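PDB 3QYR: EchA16_2 from Mycobacterium avium subsp. paratuberculosis, which probably catalyses the reversible hydration of enoyl-CoA thioesters to 3-hydroxyacyl-CoA, as a crotonase-family enoyl-CoA hydratase. Local coordinates for residues A35-D38 with R39-A43; A203-A206 with S207-I211; A218-W221 with Q222-M225. One frame throughout, in Å; residues are numbered along the deposited sequence.

Contact 1: residues A35-D38 with R39-A43; sequences ALRD and RFFGA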
loop_
_atom_site.group_PDB
_atom_site.type_symbol
_atom_site.label_atom_id
_atom_site.label_comp_id
_atom_site.label_asym_id
_atom_site.label_seq_id
_atom_site.Cartn_x
_atom_site.Cartn_y
_atom_site.Cartn_z
ATOM N N ALA A 35 17.443 23.425 23.079
ATOM C CA ALA A 35 16.794 24.735 23.126
ATOM C C ALA A 35 16.356 25.205 21.706
ATOM O O ALA A 35 15.266 25.768 21.526
ATOM C CB ALA A 35 17.712 25.767 23.771
ATOM N N LEU A 36 17.188 24.973 20.705
ATOM C CA LEU A 36 16.868 25.462 19.379
ATOM C C LEU A 36 15.813 24.606 18.744
ATOM O O LEU A 36 15.011 25.119 17.974
ATOM C CB LEU A 36 18.085 25.551 18.468
ATOM C CG LEU A 36 17.777 26.066 17.047
ATOM C CD1 LEU A 36 17.076 27.479 17.086
ATOM C CD2 LEU A 36 19.043 26.108 16.231
ATOM N N ARG A 37 15.802 23.308 19.048
ATOM C CA ARG A 37 14.736 22.448 18.559
ATOM C C ARG A 37 13.399 22.873 19.161
ATOM O O ARG A 37 12.416 23.037 18.440
ATOM C CB ARG A 37 15.017 20.985 18.861
ATOM C CG ARG A 37 16.296 20.493 18.203
ATOM C CD ARG A 37 16.458 18.998 18.223
ATOM N NE ARG A 37 16.599 18.463 19.581
ATOM C CZ ARG A 37 17.748 18.292 20.238
ATOM N NH1 ARG A 37 18.921 18.624 19.711
ATOM N NH2 ARG A 37 17.722 17.753 21.438
ATOM N N ASP A 38 13.353 23.042 20.481
ATOM C CA ASP A 38 12.108 23.457 21.109
ATOM C C ASP A 38 11.645 24.759 20.464
ATOM O O ASP A 38 10.474 24.913 20.167
ATOM C CB ASP A 38 12.228 23.595 22.656
ATOM C CG ASP A 38 12.473 22.240 23.371
ATOM O OD1 ASP A 38 12.466 21.169 22.697
ATOM O OD2 ASP A 38 12.692 22.261 24.602
ATOM N N ARG A 39 12.590 25.662 20.190
ATOM C CA ARG A 39 12.264 26.975 19.609
ATOM C C ARG A 39 11.775 26.887 18.175
ATOM O O ARG A 39 10.809 27.579 17.804
ATOM C CB ARG A 39 13.461 27.908 19.694
ATOM C CG ARG A 39 13.649 28.482 21.106
ATOM C CD ARG A 39 13.010 29.853 21.273
ATOM N NE ARG A 39 14.017 30.895 20.991
ATOM C CZ ARG A 39 13.776 32.088 20.428
ATOM N NH1 ARG A 39 14.800 32.923 20.236
ATOM N NH2 ARG A 39 12.538 32.449 20.040
ATOM N N PHE A 40 12.424 26.035 17.389
ATOM C CA PHE A 40 12.116 25.936 15.980
ATOM C C PHE A 40 10.788 25.224 15.777
ATOM O O PHE A 40 9.868 25.744 15.138
ATOM C CB PHE A 40 13.230 25.188 15.258
ATOM C CG PHE A 40 12.943 24.940 13.802
ATOM C CD1 PHE A 40 13.076 25.950 12.882
ATOM C CD2 PHE A 40 12.507 23.682 13.364
ATOM C CE1 PHE A 40 12.814 25.718 11.528
ATOM C CE2 PHE A 40 12.242 23.441 12.003
ATOM C CZ PHE A 40 12.410 24.452 11.087
ATOM N N PHE A 41 10.681 24.035 16.347
ATOM C CA PHE A 41 9.440 23.265 16.217
ATOM C C PHE A 41 8.242 24.002 16.815
ATOM O O PHE A 41 7.152 23.989 16.235
ATOM C CB PHE A 41 9.592 21.859 16.793
ATOM C CG PHE A 41 10.562 21.002 16.018
ATOM C CD1 PHE A 41 10.323 20.695 14.697
ATOM C CD2 PHE A 41 11.711 20.509 16.608
ATOM C CE1 PHE A 41 11.186 19.906 13.983
ATOM C CE2 PHE A 41 12.584 19.736 15.913
ATOM C CZ PHE A 41 12.319 19.423 14.589
ATOM N N GLY A 42 8.458 24.676 17.935
ATOM C CA GLY A 42 7.406 25.491 18.552
ATOM C C GLY A 42 6.945 26.577 17.586
ATOM O O GLY A 42 5.743 26.787 17.410
ATOM N N ALA A 43 7.908 27.235 16.932
ATOM C CA ALA A 43 7.604 28.290 15.955
ATOM C C ALA A 43 6.830 27.781 14.732
ATOM O O ALA A 43 5.989 28.491 14.195
ATOM C CB ALA A 43 8.875 29.000 15.521
#
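With CG anti to the carbonyl carbon (chi1 -66°), the ring of Phe41 swings back along the helix toward Arg37, one turn earlier. Its CE2 lies 4.0 Å from Arg37 CB, and its CD2 approaches the carbonyl oxygen, Arg37 O, at 3.2 Å, so the ring meets the root of the arginine rather than its guanidinium. Arg37 takes a similar first torsion, but a bend at chi3 turns the guanidinium away from the ring, and NH1 makes a weak hydrogen bond to Leu32 O. Phe40 CB lies 3.2 Å from Leu36 O, the acceptor of its own backbone N-H. On the exposed side, the aliphatic start of Arg39 lies against the preceding turn, Arg39 CG 3.2 Å from Ala35 O.

Four successive i to i+4 backbone hydrogen bonds underlie these contacts, including Phe40 N to Leu36 O (2.8 Å) and Phe41 N to Arg37 O (2.9 Å). Asp38 OD1 forms a salt bridge with Arg86 NH2, and Arg86 also touches Phe41, whose ring meets Trp137 edge-to-face. Helix 34-49 is the crossover of a beta-alpha-beta unit between strands 18-23 and 55-60: Leu36 and Phe40 pack on Leu23 of the first of these strands, while Leu36, Arg39 and Ala43 touch Leu10 on the neighbouring strand 10-15.

Contact 2: residues A203-A206 with S207-I211; sequences ALLA and SYHRI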
loop_
_atom_site.group_PDB
_atom_site.type_symbol
_atom_site.label_atom_id
_atom_site.label_comp_id
_atom_site.label_asym_id
_atom_site.label_seq_id
_atom_site.Cartn_x
_atom_site.Cartn_y
_atom_site.Cartn_z
ATOM N N ALA A 203 -6.310 23.919 1.041
ATOM C CA ALA A 203 -7.019 22.662 0.839
ATOM C C ALA A 203 -6.163 21.736 -0.070
ATOM O O ALA A 203 -6.127 20.530 0.138
ATOM C CB ALA A 203 -8.413 22.898 0.280
ATOM N N LEU A 204 -5.433 22.327 -1.016
ATOM C CA LEU A 204 -4.623 21.561 -1.949
ATOM C C LEU A 204 -3.361 21.079 -1.274
ATOM O O LEU A 204 -3.005 19.900 -1.403
ATOM C CB LEU A 204 -4.267 22.367 -3.195
ATOM C CG LEU A 204 -3.505 21.620 -4.311
ATOM C CD1 LEU A 204 -4.203 20.333 -4.777
ATOM C CD2 LEU A 204 -3.309 22.545 -5.511
ATOM N N LEU A 205 -2.684 21.972 -0.549
ATOM C CA LEU A 205 -1.476 21.562 0.166
ATOM C C LEU A 205 -1.805 20.422 1.133
ATOM O O LEU A 205 -1.047 19.434 1.201
ATOM C CB LEU A 205 -0.824 22.711 0.931
ATOM C CG LEU A 205 0.567 22.397 1.560
ATOM C CD1 LEU A 205 1.535 21.808 0.544
ATOM C CD2 LEU A 205 1.232 23.637 2.169
ATOM N N ALA A 206 -2.919 20.564 1.869
ATOM C CA ALA A 206 -3.339 19.519 2.803
ATOM C C ALA A 206 -3.507 18.223 2.042
ATOM O O ALA A 206 -3.053 17.196 2.496
ATOM C CB ALA A 206 -4.644 19.871 3.577
ATOM N N SER A 207 -4.141 18.288 0.881
ATOM C CA SER A 207 -4.387 17.071 0.115
ATOM C C SER A 207 -3.061 16.523 -0.329
ATOM O O SER A 207 -2.813 15.321 -0.235
ATOM C CB SER A 207 -5.289 17.304 -1.109
ATOM O OG SER A 207 -5.579 16.041 -1.706
ATOM N N TYR A 208 -2.201 17.402 -0.824
ATOM C CA TYR A 208 -0.883 16.963 -1.253
ATOM C C TYR A 208 -0.227 16.226 -0.106
ATOM O O TYR A 208 0.343 15.159 -0.331
ATOM C CB TYR A 208 -0.005 18.130 -1.702
ATOM C CG TYR A 208 0.055 18.466 -3.177
ATOM C CD1 TYR A 208 0.252 17.481 -4.151
ATOM C CD2 TYR A 208 0.038 19.794 -3.589
ATOM C CE1 TYR A 208 0.374 17.813 -5.517
ATOM C CE2 TYR A 208 0.171 20.136 -4.918
ATOM C CZ TYR A 208 0.347 19.152 -5.881
ATOM O OH TYR A 208 0.454 19.522 -7.210
ATOM N N HIS A 209 -0.346 16.763 1.116
ATOM C CA HIS A 209 0.295 16.149 2.304
ATOM C C HIS A 209 -0.309 14.782 2.651
ATOM O O HIS A 209 0.433 13.880 3.059
ATOM C CB HIS A 209 0.227 17.043 3.561
ATOM C CG HIS A 209 1.150 18.222 3.536
ATOM N ND1 HIS A 209 1.102 19.215 4.486
ATOM C CD2 HIS A 209 2.136 18.574 2.680
ATOM C CE1 HIS A 209 2.031 20.118 4.223
ATOM N NE2 HIS A 209 2.654 19.770 3.115
ATOM N N ARG A 210 -1.622 14.621 2.503
ATOM C CA ARG A 210 -2.284 13.311 2.751
ATOM C C ARG A 210 -1.863 12.235 1.747
ATOM O O ARG A 210 -1.599 11.080 2.114
ATOM C CB ARG A 210 -3.826 13.428 2.769
ATOM C CG ARG A 210 -4.389 13.692 4.180
ATOM C CD ARG A 210 -5.919 13.793 4.237
ATOM N NE ARG A 210 -6.448 14.738 3.227
ATOM C CZ ARG A 210 -6.833 15.999 3.455
ATOM N NH1 ARG A 210 -7.288 16.750 2.435
ATOM N NH2 ARG A 210 -6.748 16.525 4.682
ATOM N N ILE A 211 -1.799 12.633 0.485
ATOM C CA ILE A 211 -1.371 11.748 -0.578
ATOM C C ILE A 211 0.075 11.272 -0.322
ATOM O O ILE A 211 0.343 10.069 -0.317
ATOM C CB ILE A 211 -1.530 12.438 -1.953
ATOM C CG1 ILE A 211 -3.035 12.646 -2.246
ATOM C CG2 ILE A 211 -0.851 11.645 -3.047
ATOM C CD1 ILE A 211 -3.335 13.475 -3.472
HETATM O O HOH W 1 -7.965 19.360 1.339
#
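Leu205 lies over one face of the His209 imidazole, its CG 4.0 Å from the ring centroid and 27° off the normal, a CH-pi contact between residues one helical turn apart. The CD1 branch of Leu205 comes 3.5 Å from His209 NE2, and Leu205 O also lies over a face of the ring. Alongside, Leu204 and Tyr208 point the same way, with Leu204 CG 4.0 Å from Tyr208 CE2; having CG anti to the backbone N (chi1 -175°) sets the leucine beside that ring. A third i to i+4 pair joins the Ala206 carbonyl and the Arg210 guanidinium. The bent chain of Arg210 folds back until Ala206 O sits over the centre of its guanidinium, and a water bridges the same turn, donating to Ala203 O and accepting from Arg210 NH1 at 2.9 Å.

The backbone of the same turn is held by i to i+4 bonds, among them Tyr208 N to Leu204 O at 2.7 Å. Farther out, His209 NE2 is hydrogen-bonded to Asp114 and ND1 weakly to Leu90 O, so both ring nitrogens have partners that would limit rotation of the imidazole against Leu205. Tyr208 OH reaches Ser156 of a second subunit, whose Phe230 and Ala226 pack on Ala203 and Ser207. Helix 198-234 is the long C-terminal helix of the crotonase fold, with one side facing its own chain and another built into a subunit interface.

Contact 3: residues A218-W221 with Q222-M225; sequences AGLW and QEAM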
loop_
_atom_site.group_PDB
_atom_site.type_symbol
_atom_site.label_atom_id
_atom_site.label_comp_id
_atom_site.label_asym_id
_atom_site.label_seq_id
_atom_site.Cartn_x
_atom_site.Cartn_y
_atom_site.Cartn_z
ATOM N N ALA A 218 4.447 3.817 5.836
ATOM C CA ALA A 218 5.051 2.491 6.046
ATOM C C ALA A 218 6.562 2.632 6.102
ATOM O O ALA A 218 7.200 2.014 6.921
ATOM C CB ALA A 218 4.648 1.489 4.974
ATOM N N GLY A 219 7.139 3.503 5.306
ATOM C CA GLY A 219 8.584 3.694 5.391
ATOM C C GLY A 219 9.087 4.352 6.687
ATOM O O GLY A 219 10.113 3.964 7.236
ATOM N N LEU A 220 8.369 5.378 7.146
ATOM C CA LEU A 220 8.722 6.048 8.382
ATOM C C LEU A 220 8.632 5.079 9.573
ATOM O O LEU A 220 9.559 5.036 10.386
ATOM C CB LEU A 220 7.869 7.294 8.586
ATOM C CG LEU A 220 8.102 8.363 7.494
ATOM C CD1 LEU A 220 7.053 9.488 7.590
ATOM C CD2 LEU A 220 9.536 8.911 7.549
ATOM N N TRP A 221 7.583 4.261 9.651
ATOM C CA TRP A 221 7.533 3.230 10.696
ATOM C C TRP A 221 8.775 2.289 10.638
ATOM O O TRP A 221 9.425 2.012 11.646
ATOM C CB TRP A 221 6.220 2.424 10.635
ATOM C CG TRP A 221 6.153 1.370 11.686
ATOM C CD1 TRP A 221 6.392 0.039 11.531
ATOM C CD2 TRP A 221 5.882 1.573 13.062
ATOM N NE1 TRP A 221 6.268 -0.629 12.753
ATOM C CE2 TRP A 221 5.977 0.309 13.706
ATOM C CE3 TRP A 221 5.566 2.692 13.824
ATOM C CZ2 TRP A 221 5.776 0.159 15.068
ATOM C CZ3 TRP A 221 5.358 2.535 15.190
ATOM C CH2 TRP A 221 5.482 1.285 15.792
ATOM N N GLN A 222 9.119 1.820 9.454
ATOM C CA GLN A 222 10.271 0.950 9.289
ATOM C C GLN A 222 11.586 1.683 9.619
ATOM O O GLN A 222 12.465 1.119 10.267
ATOM C CB GLN A 222 10.229 0.366 7.885
ATOM C CG GLN A 222 11.564 -0.034 7.288
ATOM C CD GLN A 222 12.345 -1.012 8.137
ATOM O OE1 GLN A 222 13.584 -0.850 8.295
ATOM N NE2 GLN A 222 11.641 -2.027 8.705
ATOM N N GLU A 223 11.707 2.947 9.228
ATOM C CA GLU A 223 12.830 3.767 9.668
ATOM C C GLU A 223 12.925 3.768 11.187
ATOM O O GLU A 223 14.005 3.565 11.718
ATOM C CB GLU A 223 12.714 5.200 9.154
ATOM C CG GLU A 223 13.775 6.094 9.724
ATOM C CD GLU A 223 13.688 7.507 9.225
ATOM O OE1 GLU A 223 12.932 8.275 9.865
ATOM O OE2 GLU A 223 14.389 7.843 8.220
ATOM N N ALA A 224 11.791 3.992 11.872
ATOM C CA ALA A 224 11.797 4.067 13.347
ATOM C C ALA A 224 12.176 2.721 13.924
ATOM O O ALA A 224 13.044 2.661 14.778
ATOM C CB ALA A 224 10.486 4.570 13.928
ATOM N N MET A 225 11.575 1.632 13.437
ATOM C CA MET A 225 11.936 0.284 13.952
ATOM C C MET A 225 13.403 -0.048 13.738
ATOM O O MET A 225 14.053 -0.581 14.646
ATOM C CB MET A 225 11.083 -0.808 13.324
ATOM C CG MET A 225 9.581 -0.800 13.732
ATOM S SD MET A 225 9.220 -0.898 15.524
ATOM C CE MET A 225 9.355 0.895 15.972
HETATM O O HOH W 2 10.688 7.466 11.136
#
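Met225 crosses one face of the Trp221 indole obliquely, giving an i to i+4 Met-aromatic contact on helix 198-234, the long C-terminal helix of this crotonase-fold subunit. The thioether chain runs across the ring system from the pyrrole side to the benzo side. Met225 CG lies 3.5 Å from Trp221 NE1, Met225 SD is 3.6 Å from Trp221 CZ2, and the terminal methyl, Met225 CE, lies over the six-membered ring of Trp221, 4.0 Å from its centroid. Since CE is 21° off the ring normal whereas SD is 42° off, the methyl makes the CH-pi contact over the face while the sulfur approaches obliquely. The indole is set for this by having CG anti to the backbone N (chi1 180°), while bends at chi2 and chi3 lay the methionine chain along it.

Leu220 and Glu223 run side by side on another flank of the helix. The extended glutamate has its carboxylate held by several partners: OE2 by Ser140 and OE1 by Gly138 N, at and just before helix 139-147, on which Leu220 also packs. Neighbouring copies cover more of the surface. Trp221 touches Ser217 of a third subunit, and Gln222 OE1 accepts a hydrogen bond from Arg210 NE and pairs with Ser207 OG, both of a fourth subunit. Within the turn itself, a water donates to Leu220 O at 2.8 Å and to Glu223 OE1 at 2.7 Å, tying the carboxylate back to its own helix.

Overall arrangement
The three contacts come in series along the chain, each within a single helix. Contact 1 belongs to helix 34-49, the crossover beside the first strands of the six-stranded sheet, and no other subunit touches its segments. Contacts 2 and 3 share helix 198-234, with centres 21 Å apart and nearest atoms about 9 Å apart. Contact 1 lies at similar distances from both, centre to centre 25 Å from contact 2 and 24 Å from contact 3. The division illustrates how one kind of helical-turn packing serves two settings: a partly buried helix packed on the sheet of its own subunit, and a long helix whose successive turns meet different neighbours in the six-chain assembly.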